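Long-range contact in aspartate carbamoyltransferase (Leishmania major, PDB 7K46), which probably catalyses the transfer of a carbamoyl group from carbamoyl phosphate to aspartate, the committed step of pyrimidine biosynthesis: residues G161-I167 with L189-I195. Sequence-based numbering, arbitrary orientation.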
loop_
_atom_site.group_PDB
_atom_site.type_symbol
_atom_site.label_atom_id
_atom_site.label_comp_id
_atom_site.label_asym_id
_atom_site.label_seq_id
_atom_site.Cartn_x
_atom_site.Cartn_y
_atom_site.Cartn_z
ATOM N N GLY A 161 -0.961 -37.796 -18.838
ATOM C CA GLY A 161 -1.003 -38.125 -20.244
ATOM C C GLY A 161 -0.368 -37.123 -21.191
ATOM O O GLY A 161 -0.263 -37.421 -22.388
ATOM N N ILE A 162 0.083 -35.958 -20.712
ATOM C CA ILE A 162 0.488 -34.894 -21.630
ATOM C C ILE A 162 1.918 -35.103 -22.110
ATOM O O ILE A 162 2.757 -35.719 -21.440
ATOM C CB ILE A 162 0.346 -33.494 -20.997
ATOM C CG1 ILE A 162 1.334 -33.308 -19.839
ATOM C CG2 ILE A 162 -1.099 -33.203 -20.594
ATOM C CD1 ILE A 162 1.392 -31.856 -19.314
ATOM N N ALA A 163 2.195 -34.542 -23.282
ATOM C CA ALA A 163 3.546 -34.226 -23.721
ATOM C C ALA A 163 3.756 -32.726 -23.569
ATOM O O ALA A 163 2.949 -31.930 -24.063
ATOM C CB ALA A 163 3.776 -34.642 -25.176
ATOM N N ILE A 164 4.838 -32.342 -22.904
ATOM C CA ILE A 164 5.114 -30.943 -22.596
ATOM C C ILE A 164 6.546 -30.632 -22.995
ATOM O O ILE A 164 7.449 -31.444 -22.773
ATOM C CB ILE A 164 4.873 -30.631 -21.101
ATOM C CG1 ILE A 164 5.264 -29.182 -20.768
ATOM C CG2 ILE A 164 5.624 -31.614 -20.208
ATOM C CD1 ILE A 164 4.815 -28.737 -19.380
ATOM N N ALA A 165 6.752 -29.465 -23.602
ATOM C CA ALA A 165 8.088 -28.973 -23.913
ATOM C C ALA A 165 8.439 -27.866 -22.933
ATOM O O ALA A 165 7.661 -26.923 -22.756
ATOM C CB ALA A 165 8.174 -28.450 -25.350
ATOM N N LEU A 166 9.581 -28.008 -22.263
ATOM C CA LEU A 166 10.140 -26.956 -21.419
ATOM C C LEU A 166 11.227 -26.285 -22.246
ATOM O O LEU A 166 12.156 -26.952 -22.709
ATOM C CB LEU A 166 10.695 -27.521 -20.105
ATOM C CG LEU A 166 9.733 -28.414 -19.316
ATOM C CD1 LEU A 166 10.426 -29.086 -18.138
ATOM C CD2 LEU A 166 8.479 -27.647 -18.834
ATOM N N ILE A 167 11.081 -24.983 -22.480
ATOM C CA ILE A 167 11.836 -24.286 -23.516
ATOM C C ILE A 167 12.538 -23.095 -22.887
ATOM O O ILE A 167 11.871 -22.210 -22.342
ATOM C CB ILE A 167 10.920 -23.804 -24.651
ATOM C CG1 ILE A 167 10.121 -24.973 -25.238
ATOM C CG2 ILE A 167 11.732 -23.048 -25.727
ATOM C CD1 ILE A 167 8.884 -24.513 -25.980
ATOM N N LEU A 189 2.895 -38.434 -16.946
ATOM C CA LEU A 189 3.244 -37.754 -18.183
ATOM C C LEU A 189 3.530 -38.763 -19.286
ATOM O O LEU A 189 4.022 -39.861 -19.034
ATOM C CB LEU A 189 4.476 -36.878 -17.981
ATOM C CG LEU A 189 4.428 -35.887 -16.814
ATOM C CD1 LEU A 189 5.751 -35.137 -16.781
ATOM C CD2 LEU A 189 3.260 -34.939 -16.979
ATOM N N ARG A 190 3.220 -38.377 -20.523
ATOM C CA ARG A 190 3.676 -39.174 -21.656
ATOM C C ARG A 190 5.115 -38.827 -22.020
ATOM O O ARG A 190 5.954 -39.719 -22.185
ATOM C CB ARG A 190 2.754 -38.973 -22.862
ATOM C CG ARG A 190 3.255 -39.672 -24.131
ATOM C CD ARG A 190 2.174 -39.788 -25.198
ATOM N NE ARG A 190 1.718 -38.485 -25.674
ATOM C CZ ARG A 190 2.353 -37.755 -26.583
ATOM N NH1 ARG A 190 3.507 -38.145 -27.093
ATOM N NH2 ARG A 190 1.819 -36.601 -26.981
ATOM N N LYS A 191 5.434 -37.538 -22.122
ATOM C CA LYS A 191 6.733 -37.167 -22.660
ATOM C C LYS A 191 7.078 -35.752 -22.238
ATOM O O LYS A 191 6.200 -34.888 -22.186
ATOM C CB LYS A 191 6.729 -37.283 -24.189
ATOM C CG LYS A 191 8.081 -37.079 -24.855
ATOM C CD LYS A 191 8.011 -37.581 -26.293
ATOM C CE LYS A 191 9.388 -37.705 -26.916
ATOM N NZ LYS A 191 9.294 -38.103 -28.362
ATOM N N VAL A 192 8.359 -35.520 -21.947
ATOM C CA VAL A 192 8.885 -34.177 -21.697
ATOM C C VAL A 192 9.963 -33.897 -22.735
ATOM O O VAL A 192 10.967 -34.623 -22.812
ATOM C CB VAL A 192 9.465 -34.018 -20.279
ATOM C CG1 VAL A 192 10.082 -32.619 -20.111
ATOM C CG2 VAL A 192 8.405 -34.278 -19.201
ATOM N N TYR A 193 9.760 -32.849 -23.525
ATOM C CA TYR A 193 10.799 -32.328 -24.406
ATOM C C TYR A 193 11.559 -31.243 -23.658
ATOM O O TYR A 193 10.943 -30.340 -23.084
ATOM C CB TYR A 193 10.196 -31.750 -25.692
ATOM C CG TYR A 193 9.556 -32.770 -26.605
ATOM C CD1 TYR A 193 10.321 -33.467 -27.538
ATOM C CD2 TYR A 193 8.191 -33.035 -26.546
ATOM C CE1 TYR A 193 9.752 -34.408 -28.384
ATOM C CE2 TYR A 193 7.604 -33.980 -27.400
ATOM C CZ TYR A 193 8.395 -34.663 -28.314
ATOM O OH TYR A 193 7.831 -35.598 -29.162
ATOM N N LEU A 194 12.893 -31.334 -23.663
ATOM C CA LEU A 194 13.770 -30.342 -23.033
ATOM C C LEU A 194 14.481 -29.584 -24.152
ATOM O O LEU A 194 15.443 -30.092 -24.736
ATOM C CB LEU A 194 14.767 -31.019 -22.097
ATOM C CG LEU A 194 14.160 -31.857 -20.965
ATOM C CD1 LEU A 194 15.253 -32.648 -20.238
ATOM C CD2 LEU A 194 13.401 -30.953 -20.002
ATOM N N ILE A 195 14.006 -28.370 -24.448
ATOM C CA ILE A 195 14.459 -27.588 -25.599
ATOM C C ILE A 195 15.321 -26.445 -25.082
ATOM O O ILE A 195 14.811 -25.518 -24.442
ATOM C CB ILE A 195 13.281 -27.037 -26.419
ATOM C CG1 ILE A 195 12.246 -28.132 -26.731
ATOM C CG2 ILE A 195 13.796 -26.337 -27.681
ATOM C CD1 ILE A 195 12.781 -29.265 -27.604
#
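Strands 163-167 and 191-195 pair in parallel as two inner neighbours of the five-stranded sheet in the aspartate-binding domain, their directions only 18° apart. The pairing rests on a ladder of backbone hydrogen bonds: Ile164 N to Lys191 O, Tyr193 N to Ile164 O (2.8 Å), Leu166 N to Tyr193 O, and Ile195 N to Leu166 O, the straightest at 170°. At the entry to the ladder Ile162 O takes two donors, Arg190 N at 2.8 Å, lying 38° above the carbonyl plane, and Lys191 N more weakly at 3.3 Å. Helix 174-186 links the strands, making a beta-alpha-beta crossover of the Rossmann-like kind, and packs on the face bearing Ile164, Leu166 and Val192. There Leu166 CD1 meets both Val192 CG1 (4.1 Å) and Leu194 CD2 (4.0 Å), while Ile164 and Val192 run side by side through their CG2 methyls. On the other face the chain of Arg190, bent at its third torsion, lays its guanidinium face over Ala163 CB, 3.3 Å from NH2; NH1 forms a salt bridge with Asp234. Ala163 CB also lies at the edge of the Tyr193 ring, one face of which carries Lys191 CG. The extended lysine brings NZ within 3.0 Å of Tyr193 OH in a hydrogen bond; Gln222 also binds NZ, and Asp234 the tyrosine hydroxyl.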